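Triphenylmethane reductase (Citrobacter sp., PDB 2JL1) probably uses bound NADP(H) to reduce triphenylmethane dyes within an NmrA-like Rossmann-type fold. Local coordinates at residues Leu70-Gly75 with Ala88-Ala93; Ala123-Ile128 with Tyr135-Asn140. One frame throughout, in Å; residues are numbered along the deposited sequence.

Contact 1: residues Leu70-Gly75 with Ala88-Ala93. With NAP (NADP nicotinamide-adenine-dinucleotide phosphate), chain B.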
loop_
_atom_site.group_PDB
_atom_site.type_symbol
_atom_site.label_atom_id
_atom_site.label_comp_id
_atom_site.label_asym_id
_atom_site.label_seq_id
_atom_site.Cartn_x
_atom_site.Cartn_y
_atom_site.Cartn_z
ATOM N N LEU A 70 17.422 -8.029 5.764
ATOM C CA LEU A 70 17.203 -6.613 6.096
ATOM C C LEU A 70 16.072 -6.440 7.090
ATOM O O LEU A 70 14.948 -6.900 6.845
ATOM C CB LEU A 70 16.898 -5.786 4.832
ATOM C CG LEU A 70 16.581 -4.295 5.057
ATOM C CD1 LEU A 70 17.790 -3.528 5.607
ATOM C CD2 LEU A 70 16.000 -3.613 3.810
ATOM N N LEU A 71 16.355 -5.779 8.212
ATOM C CA LEU A 71 15.258 -5.340 9.094
ATOM C C LEU A 71 14.964 -3.877 8.774
ATOM O O LEU A 71 15.752 -2.978 9.091
ATOM C CB LEU A 71 15.567 -5.557 10.574
ATOM C CG LEU A 71 14.445 -5.044 11.515
ATOM C CD1 LEU A 71 13.130 -5.864 11.350
ATOM C CD2 LEU A 71 14.892 -5.029 12.955
ATOM N N PHE A 72 13.821 -3.669 8.122
ATOM C CA PHE A 72 13.355 -2.376 7.702
ATOM C C PHE A 72 12.486 -1.871 8.875
ATOM O O PHE A 72 11.389 -2.364 9.095
ATOM C CB PHE A 72 12.559 -2.577 6.404
ATOM C CG PHE A 72 11.822 -1.354 5.908
ATOM C CD1 PHE A 72 12.021 -0.098 6.491
ATOM C CD2 PHE A 72 10.938 -1.464 4.839
ATOM C CE1 PHE A 72 11.322 1.024 6.043
ATOM C CE2 PHE A 72 10.258 -0.337 4.368
ATOM C CZ PHE A 72 10.449 0.907 5.006
ATOM N N ILE A 73 13.019 -0.943 9.666
ATOM C CA ILE A 73 12.263 -0.350 10.770
ATOM C C ILE A 73 11.607 0.892 10.203
ATOM O O ILE A 73 12.277 1.690 9.564
ATOM C CB ILE A 73 13.177 -0.013 11.983
ATOM C CG1 ILE A 73 13.746 -1.308 12.601
ATOM C CG2 ILE A 73 12.426 0.904 13.014
ATOM C CD1 ILE A 73 14.676 -1.076 13.794
ATOM N N SER A 74 10.297 1.068 10.434
ATOM C CA SER A 74 9.557 2.161 9.806
ATOM C C SER A 74 10.091 3.532 10.216
ATOM O O SER A 74 10.658 3.680 11.292
ATOM C CB SER A 74 8.042 2.054 10.093
ATOM O OG SER A 74 7.787 1.825 11.477
ATOM N N GLY A 75 9.920 4.530 9.353
ATOM C CA GLY A 75 10.385 5.878 9.670
ATOM C C GLY A 75 9.526 6.562 10.725
ATOM O O GLY A 75 8.441 6.082 11.030
ATOM N N ALA A 88 8.516 3.540 0.120
ATOM C CA ALA A 88 8.579 3.001 -1.242
ATOM C C ALA A 88 10.013 3.006 -1.787
ATOM O O ALA A 88 10.417 2.055 -2.450
ATOM C CB ALA A 88 7.642 3.736 -2.190
ATOM N N ASN A 89 10.767 4.073 -1.498
ATOM C CA ASN A 89 12.194 4.145 -1.845
ATOM C C ASN A 89 12.993 3.030 -1.187
ATOM O O ASN A 89 13.877 2.446 -1.822
ATOM C CB ASN A 89 12.827 5.474 -1.410
ATOM C CG ASN A 89 12.344 6.667 -2.199
ATOM O OD1 ASN A 89 11.867 6.560 -3.337
ATOM N ND2 ASN A 89 12.497 7.855 -1.585
ATOM N N VAL A 90 12.707 2.748 0.092
ATOM C CA VAL A 90 13.413 1.675 0.811
ATOM C C VAL A 90 13.201 0.318 0.131
ATOM O O VAL A 90 14.161 -0.408 -0.156
ATOM C CB VAL A 90 12.994 1.601 2.305
ATOM C CG1 VAL A 90 13.566 0.358 2.966
ATOM C CG2 VAL A 90 13.482 2.850 3.044
ATOM N N VAL A 91 11.944 -0.013 -0.122
ATOM C CA VAL A 91 11.559 -1.290 -0.729
ATOM C C VAL A 91 12.201 -1.433 -2.109
ATOM O O VAL A 91 12.726 -2.510 -2.434
ATOM C CB VAL A 91 10.015 -1.414 -0.813
ATOM C CG1 VAL A 91 9.594 -2.692 -1.522
ATOM C CG2 VAL A 91 9.414 -1.366 0.577
ATOM N N LYS A 92 12.192 -0.364 -2.910
ATOM C CA LYS A 92 12.805 -0.458 -4.254
ATOM C C LYS A 92 14.311 -0.666 -4.158
ATOM O O LYS A 92 14.871 -1.478 -4.894
ATOM C CB LYS A 92 12.526 0.764 -5.118
ATOM C CG LYS A 92 12.851 0.516 -6.599
ATOM C CD LYS A 92 12.790 1.771 -7.398
ATOM C CE LYS A 92 13.179 1.491 -8.848
ATOM N NZ LYS A 92 14.657 1.446 -8.944
ATOM N N ALA A 93 14.960 0.070 -3.253
ATOM C CA ALA A 93 16.401 -0.096 -3.001
ATOM C C ALA A 93 16.734 -1.532 -2.572
ATOM O O ALA A 93 17.676 -2.156 -3.106
ATOM C CB ALA A 93 16.890 0.903 -1.979
HETATM P PA NAP B . 12.854 6.530 17.092
HETATM O O1A NAP B . 12.182 7.856 17.004
HETATM O O2A NAP B . 13.711 6.336 18.281
HETATM O O5B NAP B . 13.702 6.222 15.777
HETATM C C5B NAP B . 13.298 6.572 14.471
HETATM C C4B NAP B . 14.501 6.237 13.602
HETATM O O4B NAP B . 14.243 6.548 12.238
HETATM C C3B NAP B . 15.691 7.080 14.061
HETATM O O3B NAP B . 16.829 6.264 14.170
HETATM C C2B NAP B . 15.892 8.062 12.943
HETATM O O2B NAP B . 17.247 8.308 12.735
HETATM C C1B NAP B . 15.351 7.285 11.760
HETATM N N9A NAP B . 15.048 8.209 10.659
HETATM C C8A NAP B . 14.277 9.338 10.687
HETATM N N7A NAP B . 14.286 9.878 9.446
HETATM C C5A NAP B . 15.071 9.118 8.646
HETATM C C6A NAP B . 15.433 9.218 7.303
HETATM N N6A NAP B . 14.991 10.218 6.544
HETATM N N1A NAP B . 16.263 8.263 6.762
HETATM C C2A NAP B . 16.740 7.231 7.540
HETATM N N3A NAP B . 16.376 7.129 8.863
HETATM C C4A NAP B . 15.558 8.067 9.403
HETATM O O3 NAP B . 11.680 5.407 17.056
HETATM P PN NAP B . 11.530 4.023 17.866
HETATM O O1N NAP B . 12.808 3.306 17.723
HETATM O O2N NAP B . 10.989 4.313 19.223
HETATM O O5D NAP B . 10.423 3.222 16.953
HETATM C C5D NAP B . 10.765 2.788 15.644
HETATM C C4D NAP B . 9.680 3.048 14.592
HETATM O O4D NAP B . 8.450 2.508 15.043
HETATM C C3D NAP B . 9.423 4.539 14.357
HETATM O O3D NAP B . 10.175 5.107 13.316
HETATM C C2D NAP B . 7.935 4.625 14.072
HETATM O O2D NAP B . 7.598 4.500 12.706
HETATM C C1D NAP B . 7.384 3.407 14.781
HETATM N N1N NAP B . 6.692 3.859 16.000
HETATM C C2N NAP B . 5.910 2.949 16.636
HETATM C C3N NAP B . 5.203 3.311 17.746
HETATM C C7N NAP B . 4.340 2.339 18.430
HETATM O O7N NAP B . 3.746 2.770 19.651
HETATM N N7N NAP B . 4.150 1.155 17.835
HETATM C C4N NAP B . 5.361 4.602 18.292
HETATM C C5N NAP B . 6.227 5.483 17.693
HETATM C C6N NAP B . 6.857 5.118 16.498
HETATM P P2B NAP B . 17.998 9.572 13.402
HETATM O O1X NAP B . 18.686 9.074 14.658
HETATM O O2X NAP B . 17.035 10.689 13.768
HETATM O O3X NAP B . 18.991 10.040 12.358
#
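V90 of helix 80-96 meets the ring of F72 on strand 69-72, and this pair carries most of the contact. The facing CA atoms of V90 and F72 are 8.0 Å apart, a gap bridged by side chains alone. At V90 the methyl CG1 sits directly over one face of the F72 ring, 3.5 Å from the centroid and only 5° off the ring normal, a CH-pi contact. V90 CG1 lies 3.7 Å from F72 CE2 and 3.9 Å from F72 CE1, a small spread that confirms that it is centred. Both side chains use the same first torsion: CG1 of V90 (chi1 171°) and CG of F72 (chi1 172°) each lie opposite the backbone N, and the two side chains come from opposite directions, so that the methyl ends over the ring face. One residue on, V91 adds a lighter touch, with CG2 4.0 Å from CE2 of F72. H87 meets the F72 ring edge-to-face, and N89 ND2 bonds to the backbone oxygen of Y54. Further along the first segment, residues 73-75 reach the cofactor: the hydroxyl O3D of the nicotinamide ribose of NADP donates to the backbone O of S74 at 2.5 Å, a length short enough to leave the detail doubtful. CG2 of I73 lies 3.6 Å from C5D of the same ribose. A strand packed under its following helix, with the nucleotide held at the strand's C-terminal end, is characteristic of the beta-alpha-beta unit of a Rossmann fold.

Contact 2: residues Ala123-Ile128 with Tyr135-Asn140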
loop_
_atom_site.group_PDB
_atom_site.type_symbol
_atom_site.label_atom_id
_atom_site.label_comp_id
_atom_site.label_asym_id
_atom_site.label_seq_id
_atom_site.Cartn_x
_atom_site.Cartn_y
_atom_site.Cartn_z
ATOM N N ALA A 123 0.205 -0.059 3.195
ATOM C CA ALA A 123 0.773 0.323 1.891
ATOM C C ALA A 123 2.186 -0.247 1.753
ATOM O O ALA A 123 2.569 -0.759 0.683
ATOM C CB ALA A 123 0.774 1.867 1.718
ATOM N N THR A 124 2.958 -0.180 2.846
ATOM C CA THR A 124 4.350 -0.646 2.858
ATOM C C THR A 124 4.431 -2.169 2.756
ATOM O O THR A 124 5.257 -2.712 2.000
ATOM C CB THR A 124 5.098 -0.115 4.111
ATOM O OG1 THR A 124 5.018 1.318 4.093
ATOM C CG2 THR A 124 6.576 -0.567 4.092
ATOM N N GLU A 125 3.555 -2.860 3.483
ATOM C CA GLU A 125 3.441 -4.320 3.344
ATOM C C GLU A 125 3.152 -4.740 1.885
ATOM O O GLU A 125 3.814 -5.633 1.353
ATOM C CB GLU A 125 2.368 -4.897 4.271
ATOM C CG GLU A 125 2.830 -5.056 5.734
ATOM C CD GLU A 125 1.800 -5.748 6.629
ATOM O OE1 GLU A 125 0.841 -6.393 6.106
ATOM O OE2 GLU A 125 1.968 -5.648 7.876
ATOM N N TYR A 126 2.161 -4.109 1.253
ATOM C CA TYR A 126 1.881 -4.370 -0.161
ATOM C C TYR A 126 3.038 -4.045 -1.083
ATOM O O TYR A 126 3.275 -4.784 -2.048
ATOM C CB TYR A 126 0.597 -3.674 -0.624
ATOM C CG TYR A 126 -0.625 -4.404 -0.196
ATOM C CD1 TYR A 126 -0.925 -5.670 -0.736
ATOM C CD2 TYR A 126 -1.486 -3.870 0.750
ATOM C CE1 TYR A 126 -2.056 -6.368 -0.338
ATOM C CE2 TYR A 126 -2.631 -4.561 1.141
ATOM C CZ TYR A 126 -2.898 -5.810 0.594
ATOM O OH TYR A 126 -4.016 -6.502 0.971
ATOM N N ALA A 127 3.771 -2.965 -0.798
ATOM C CA ALA A 127 4.997 -2.661 -1.535
ATOM C C ALA A 127 6.029 -3.795 -1.442
ATOM O O ALA A 127 6.597 -4.215 -2.446
ATOM C CB ALA A 127 5.616 -1.327 -1.069
ATOM N N ILE A 128 6.264 -4.290 -0.229
ATOM C CA ILE A 128 7.205 -5.403 -0.026
ATOM C C ILE A 128 6.750 -6.671 -0.763
ATOM O O ILE A 128 7.584 -7.412 -1.318
ATOM C CB ILE A 128 7.423 -5.688 1.486
ATOM C CG1 ILE A 128 8.222 -4.539 2.100
ATOM C CG2 ILE A 128 8.108 -7.074 1.690
ATOM C CD1 ILE A 128 8.151 -4.423 3.681
ATOM N N TYR A 135 9.435 -12.424 3.073
ATOM C CA TYR A 135 9.183 -11.337 4.044
ATOM C C TYR A 135 8.800 -11.892 5.404
ATOM O O TYR A 135 8.365 -13.046 5.531
ATOM C CB TYR A 135 8.053 -10.394 3.562
ATOM C CG TYR A 135 6.706 -11.099 3.488
ATOM C CD1 TYR A 135 5.880 -11.203 4.619
ATOM C CD2 TYR A 135 6.283 -11.710 2.301
ATOM C CE1 TYR A 135 4.657 -11.872 4.562
ATOM C CE2 TYR A 135 5.059 -12.382 2.231
ATOM C CZ TYR A 135 4.266 -12.470 3.360
ATOM O OH TYR A 135 3.078 -13.144 3.296
ATOM N N THR A 136 8.963 -11.060 6.425
ATOM C CA THR A 136 8.330 -11.280 7.714
ATOM C C THR A 136 7.751 -9.943 8.146
ATOM O O THR A 136 8.477 -8.968 8.279
ATOM C CB THR A 136 9.301 -11.741 8.814
ATOM O OG1 THR A 136 10.023 -12.916 8.388
ATOM C CG2 THR A 136 8.499 -12.090 10.086
ATOM N N PHE A 137 6.448 -9.910 8.378
ATOM C CA PHE A 137 5.811 -8.685 8.833
ATOM C C PHE A 137 5.664 -8.790 10.345
ATOM O O PHE A 137 4.921 -9.624 10.873
ATOM C CB PHE A 137 4.473 -8.478 8.120
ATOM C CG PHE A 137 4.612 -8.252 6.643
ATOM C CD1 PHE A 137 3.618 -8.677 5.768
ATOM C CD2 PHE A 137 5.741 -7.626 6.119
ATOM C CE1 PHE A 137 3.723 -8.447 4.402
ATOM C CE2 PHE A 137 5.861 -7.434 4.731
ATOM C CZ PHE A 137 4.847 -7.852 3.886
ATOM N N LEU A 138 6.476 -8.001 11.024
ATOM C CA LEU A 138 6.540 -7.941 12.457
ATOM C C LEU A 138 5.578 -6.830 12.836
ATOM O O LEU A 138 5.945 -5.643 12.881
ATOM C CB LEU A 138 7.984 -7.585 12.890
ATOM C CG LEU A 138 9.085 -8.594 12.518
ATOM C CD1 LEU A 138 10.509 -7.977 12.642
ATOM C CD2 LEU A 138 8.970 -9.871 13.346
ATOM N N ARG A 139 4.318 -7.188 13.041
ATOM C CA ARG A 139 3.292 -6.162 13.234
ATOM C C ARG A 139 3.243 -5.769 14.703
ATOM O O ARG A 139 2.617 -6.446 15.512
ATOM C CB ARG A 139 1.930 -6.677 12.764
ATOM C CG ARG A 139 1.810 -6.851 11.259
ATOM C CD ARG A 139 0.379 -7.181 10.922
ATOM N NE ARG A 139 0.050 -6.860 9.535
ATOM C CZ ARG A 139 -1.206 -6.807 9.081
ATOM N NH1 ARG A 139 -2.222 -7.072 9.904
ATOM N NH2 ARG A 139 -1.459 -6.486 7.817
ATOM N N ASN A 140 3.936 -4.688 15.051
ATOM C CA ASN A 140 4.142 -4.341 16.455
ATOM C C ASN A 140 2.913 -3.680 17.066
ATOM O O ASN A 140 2.222 -2.931 16.398
ATOM C CB ASN A 140 5.361 -3.427 16.618
ATOM C CG ASN A 140 6.676 -4.154 16.384
ATOM O OD1 ASN A 140 6.733 -5.392 16.358
ATOM N ND2 ASN A 140 7.732 -3.388 16.170
#
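E125 of helix 117-130 lies over the ring of F137 and grips R139 at its far end, joining apolar and ionic parts of the contact in one side chain. The tight part takes in both the ring and the ion pair. CG of E125 stands 3.6 Å from the F137 centroid and 6° off its normal, a CH-pi contact, and the carboxylate beyond it is stacked on the ring with planes 9° apart. Y135 CD1 lies over the centre of the opposite face, so the ring is sandwiched. I128 comes at its edge, near the ring plane: CG2 is 3.8 Å from CE2 of F137 and equally 3.8 Å from CB of Y135. With its chain extended from CG to NE, R139 reaches the carboxylate side-on. NE bonds to OE2 of E125 at 2.8 Å on the syn lone pair, while NH2 bonds to OE1 at 2.9 Å with an N-H...O angle of 164°. Two bonds, one to each oxygen, should restrict rotation of both groups; NH1 has a second acid in E111, and a glycerol, probably from the crystallisation liquor, bonds to E125 OE1. The looser side is at Y135, which is partly exposed and meets the helix segment through CB alone. The helix segment and strand run almost antiparallel, with axes 10.2 Å apart, as expected where a helix returns over the sheet in a beta-alpha-beta crossover. Strand 135-140 is flanked by strands 101-107 and 194-198; L138 turns to helix 175-186, while A123 and Y126 of helix 117-130 pack on the second subunit.

How the contacts relate
Contacts 1 and 2 are both buried and belong to consecutive beta-alpha-beta units that share strand 101-107, which lies between strands 69-72 and 135-140 in the parallel sheet. Their centres are 10 Å apart and they touch: L71 CD1 packs 3.6 Å from L138 CD1, and V91 CG2 lies 3.7 Å from I128 CG1, so the two helices adjoin. Each contact has a phenylalanine ring under a helix, but the chemistry differs. Contact 1 is wholly apolar between its segments and runs on to the NADP ribose; contact 2 adds a salt bridge whose R139 side chain is about 10 Å from the NADP. Both helices also pack against the second subunit.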